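Sulfotransferase (PDB 5X2B) probably transfers sulfonate groups to acceptor substrates, and binds adenosine-3'-5'-diphosphate. Local coordinates at residues Thr208-Ser211 with Glu212-Asn216. Residues are numbered along the deposited sequence; the frame is centred on the assembly and turned at random.
Sequences TSFS and EMKSN. With A3P (adenosine-3'-5'-diphosphate), chain M.
Met213 reaches back along the start of helix 210-214 to Thr208 and, with it, to the adenine of A3P. Its CB packs 3.3 Å from Phe210 O. CG, set anti to the carbonyl carbon (chi1 -80°), continues to within 3.2 Å of Thr208 O. SD accepts a weak hydrogen bond from A3P N6 at 3.1 Å, fairly straight at 157°. The bend at the last torsion (chi3 70°) leaves CE 4.0 Å from A3P N7. Thr208 O comes within 3.0 Å of the same A3P N6, beside the sulfur. Phe210 borders the purine too: its CD1 edge stands over the purine face, 3.7 Å from A3P C5, the two rings almost perpendicular, while one face of the phenyl ring is covered by CB of Lys214. Met213, Phe210 and the Thr208 carbonyl thus line the adenine end of the nucleotide pocket. In one of two conformers, Ser209 OG caps the helix by accepting from Glu212 N at 3.0 Å; the cap may therefore not be constant. Phe239 packs edge-to-face with Phe210 and takes the Lys214 ammonium on its carbonyl, next to Arg240, Lys241 and Gly242, which also hydrogen-bond A3P. The short helix comes after helix 198-208 in the chain, and its Met213 side chain touches Trp47 and Glu50 of helix 45-53.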
ATOM      1  N   THR A 208      -2.748   9.709 -14.792  1.00 47.29           N
ATOM      2  CA  THR A 208      -2.567   9.327 -13.391  1.00 41.07           C
ATOM      3  C   THR A 208      -1.902  10.371 -12.502  1.00 55.77           C
ATOM      4  O   THR A 208      -1.682  10.116 -11.325  1.00 71.68           O
ATOM      5  CB  THR A 208      -1.778   7.997 -13.252  1.00 42.11           C
ATOM      6  OG1 THR A 208      -0.502   8.114 -13.896  1.00 53.41           O
ATOM      7  CG2 THR A 208      -2.548   6.875 -13.872  1.00 33.74           C
ATOM      8  N   SER A 209      -1.595  11.548 -13.025  1.00 53.26           N
ATOM      9  CA  SER A 209      -0.969  12.588 -12.208  0.59 48.73           C
ATOM     10  C   SER A 209      -1.825  12.885 -10.977  1.00 59.56           C
ATOM     11  O   SER A 209      -3.059  12.952 -11.035  1.00 41.22           O
ATOM     12  CB  SER A 209      -0.762  13.873 -13.011  0.59 44.26           C
ATOM     13  OG  SER A 209      -1.961  14.628 -13.086  0.59 46.12           O
ATOM     14  N   PHE A 210      -1.153  13.053  -9.858  1.00 54.97           N
ATOM     15  CA  PHE A 210      -1.831  13.364  -8.621  1.00 62.29           C
ATOM     16  C   PHE A 210      -3.037  14.283  -8.800  1.00 53.11           C
ATOM     17  O   PHE A 210      -4.159  13.942  -8.450  1.00 39.90           O
ATOM     18  CB  PHE A 210      -0.864  14.069  -7.701  1.00 47.48           C
ATOM     19  CG  PHE A 210      -1.510  14.573  -6.472  1.00 47.24           C
ATOM     20  CD1 PHE A 210      -1.663  13.750  -5.378  1.00 42.90           C
ATOM     21  CD2 PHE A 210      -1.992  15.860  -6.412  1.00 54.15           C
ATOM     22  CE1 PHE A 210      -2.277  14.197  -4.234  1.00 33.49           C
ATOM     23  CE2 PHE A 210      -2.610  16.315  -5.267  1.00 69.23           C
ATOM     24  CZ  PHE A 210      -2.757  15.478  -4.180  1.00 60.75           C
ATOM     25  N   SER A 211      -2.774  15.477  -9.312  1.00 57.42           N
ATOM     26  CA  SER A 211      -3.805  16.479  -9.448  1.00 37.66           C
ATOM     27  C   SER A 211      -4.828  15.906 -10.371  1.00 48.80           C
ATOM     28  O   SER A 211      -6.024  16.071 -10.185  1.00 55.65           O
ATOM     29  CB  SER A 211      -3.207  17.730 -10.053  1.00 55.89           C
ATOM     30  OG  SER A 211      -2.386  17.382 -11.151  1.00 77.62           O
ATOM     31  N   GLU A 212      -4.347  15.208 -11.382  1.00 57.43           N
ATOM     32  CA  GLU A 212      -5.246  14.492 -12.245  1.00 43.01           C
ATOM     33  C   GLU A 212      -6.011  13.555 -11.367  1.00 40.64           C
ATOM     34  O   GLU A 212      -7.224  13.631 -11.296  1.00 55.66           O
ATOM     35  CB  GLU A 212      -4.502  13.724 -13.343  1.00 45.49           C
ATOM     36  CG  GLU A 212      -5.431  13.240 -14.415  1.00 45.76           C
ATOM     37  CD  GLU A 212      -6.607  14.168 -14.538  1.00 79.86           C
ATOM     38  OE1 GLU A 212      -7.760  13.705 -14.402  1.00 77.75           O
ATOM     39  OE2 GLU A 212      -6.370  15.382 -14.736  1.00 74.86           O
ATOM     40  N   MET A 213      -5.312  12.678 -10.661  1.00 50.44           N
ATOM     41  CA  MET A 213      -6.022  11.726  -9.838  1.00 43.96           C
ATOM     42  C   MET A 213      -6.867  12.497  -8.866  1.00 60.98           C
ATOM     43  O   MET A 213      -7.888  12.008  -8.424  1.00 67.18           O
ATOM     44  CB  MET A 213      -5.087  10.810  -9.074  1.00 44.21           C
ATOM     45  CG  MET A 213      -4.573   9.692  -9.931  1.00 45.44           C
ATOM     46  SD  MET A 213      -3.456   8.586  -9.075  1.00 49.66           S
ATOM     47  CE  MET A 213      -4.522   7.732  -7.940  1.00 39.78           C
ATOM     48  N   LYS A 214      -6.468  13.719  -8.543  1.00 69.40           N
ATOM     49  CA  LYS A 214      -7.207  14.462  -7.536  1.00 49.21           C
ATOM     50  C   LYS A 214      -8.525  15.052  -8.011  1.00 53.15           C
ATOM     51  O   LYS A 214      -9.410  15.286  -7.207  1.00 65.74           O
ATOM     52  CB  LYS A 214      -6.364  15.563  -6.941  1.00 58.85           C
ATOM     53  CG  LYS A 214      -6.841  15.927  -5.562  1.00 57.16           C
ATOM     54  CD  LYS A 214      -7.043  17.424  -5.441  1.00 75.51           C
ATOM     55  CE  LYS A 214      -6.476  17.994  -4.133  1.00 84.20           C
ATOM     56  NZ  LYS A 214      -6.978  17.355  -2.861  1.00 71.61           N
ATOM     57  N   SER A 215      -8.676  15.300  -9.303  1.00 67.93           N
ATOM     58  CA  SER A 215      -9.991  15.685  -9.824  1.00 72.74           C
ATOM     59  C   SER A 215     -10.892  14.446  -9.964  1.00 71.50           C
ATOM     60  O   SER A 215     -10.636  13.598 -10.818  1.00 53.74           O
ATOM     61  CB  SER A 215      -9.849  16.382 -11.179  1.00 47.69           C
ATOM     62  OG  SER A 215      -8.490  16.587 -11.495  1.00 59.79           O
ATOM     63  N   ASN A 216     -11.943  14.354  -9.138  1.00 77.23           N
ATOM     64  CA  ASN A 216     -12.792  13.153  -9.066  1.00 93.48           C
ATOM     65  C   ASN A 216     -14.007  13.294  -8.124  1.00106.20           C
ATOM     66  O   ASN A 216     -13.913  14.005  -7.116  1.00100.46           O
ATOM     67  CB  ASN A 216     -11.944  11.967  -8.603  1.00 70.21           C
ATOM     68  CG  ASN A 216     -10.918  11.575  -9.619  1.00 66.51           C
ATOM     69  OD1 ASN A 216     -11.213  11.489 -10.811  1.00 76.18           O
ATOM     70  ND2 ASN A 216      -9.698  11.358  -9.171  1.00 77.92           N
TER
HETATM   71  P1  A3P M 301       0.258  12.494   1.113  1.00 39.56           P
HETATM   72  O1P A3P M 301      -0.397  13.496   0.192  1.00 33.34           O
HETATM   73  O2P A3P M 301      -0.410  12.456   2.513  1.00 45.57           O
HETATM   74  O3P A3P M 301       1.700  12.926   1.377  1.00 37.30           O
HETATM   75  P2  A3P M 301      -2.351   5.500  -0.192  1.00 37.86           P
HETATM   76  O4P A3P M 301      -3.486   5.675   0.666  1.00 45.78           O
HETATM   77  O5P A3P M 301      -1.608   4.269   0.250  1.00 44.59           O
HETATM   78  O6P A3P M 301      -2.754   5.276  -1.660  1.00 47.07           O
HETATM   79  O5' A3P M 301      -1.363   6.787   0.026  1.00 37.21           O
HETATM   80  C5' A3P M 301      -1.720   8.155   0.090  1.00 42.53           C
HETATM   81  C4' A3P M 301      -0.676   9.084  -0.337  1.00 44.26           C
HETATM   82  O4' A3P M 301      -0.545   8.946  -1.721  1.00 54.61           O
HETATM   83  C3' A3P M 301      -0.976  10.521  -0.108  1.00 53.18           C
HETATM   84  O3' A3P M 301       0.186  11.134   0.424  1.00 46.70           O
HETATM   85  C2' A3P M 301      -1.300  11.030  -1.408  1.00 45.24           C
HETATM   86  O2' A3P M 301      -0.996  12.423  -1.382  1.00 41.88           O
HETATM   87  C1' A3P M 301      -0.457  10.217  -2.313  1.00 38.16           C
HETATM   88  N9  A3P M 301      -0.819  10.107  -3.771  1.00 38.18           N
HETATM   89  C8  A3P M 301      -1.973   9.612  -4.273  1.00 44.49           C
HETATM   90  N7  A3P M 301      -1.951   9.660  -5.616  1.00 47.30           N
HETATM   91  C5  A3P M 301      -0.773  10.165  -5.995  1.00 39.27           C
HETATM   92  C6  A3P M 301      -0.187  10.448  -7.227  1.00 38.18           C
HETATM   93  N6  A3P M 301      -0.882  10.209  -8.454  1.00 40.77           N
HETATM   94  N1  A3P M 301       1.044  10.951  -7.275  1.00 49.35           N
HETATM   95  C2  A3P M 301       1.710  11.193  -6.143  1.00 36.64           C
HETATM   96  N3  A3P M 301       1.170  10.949  -4.952  1.00 46.58           N
HETATM   97  C4  A3P M 301      -0.052  10.442  -4.829  1.00 44.79           C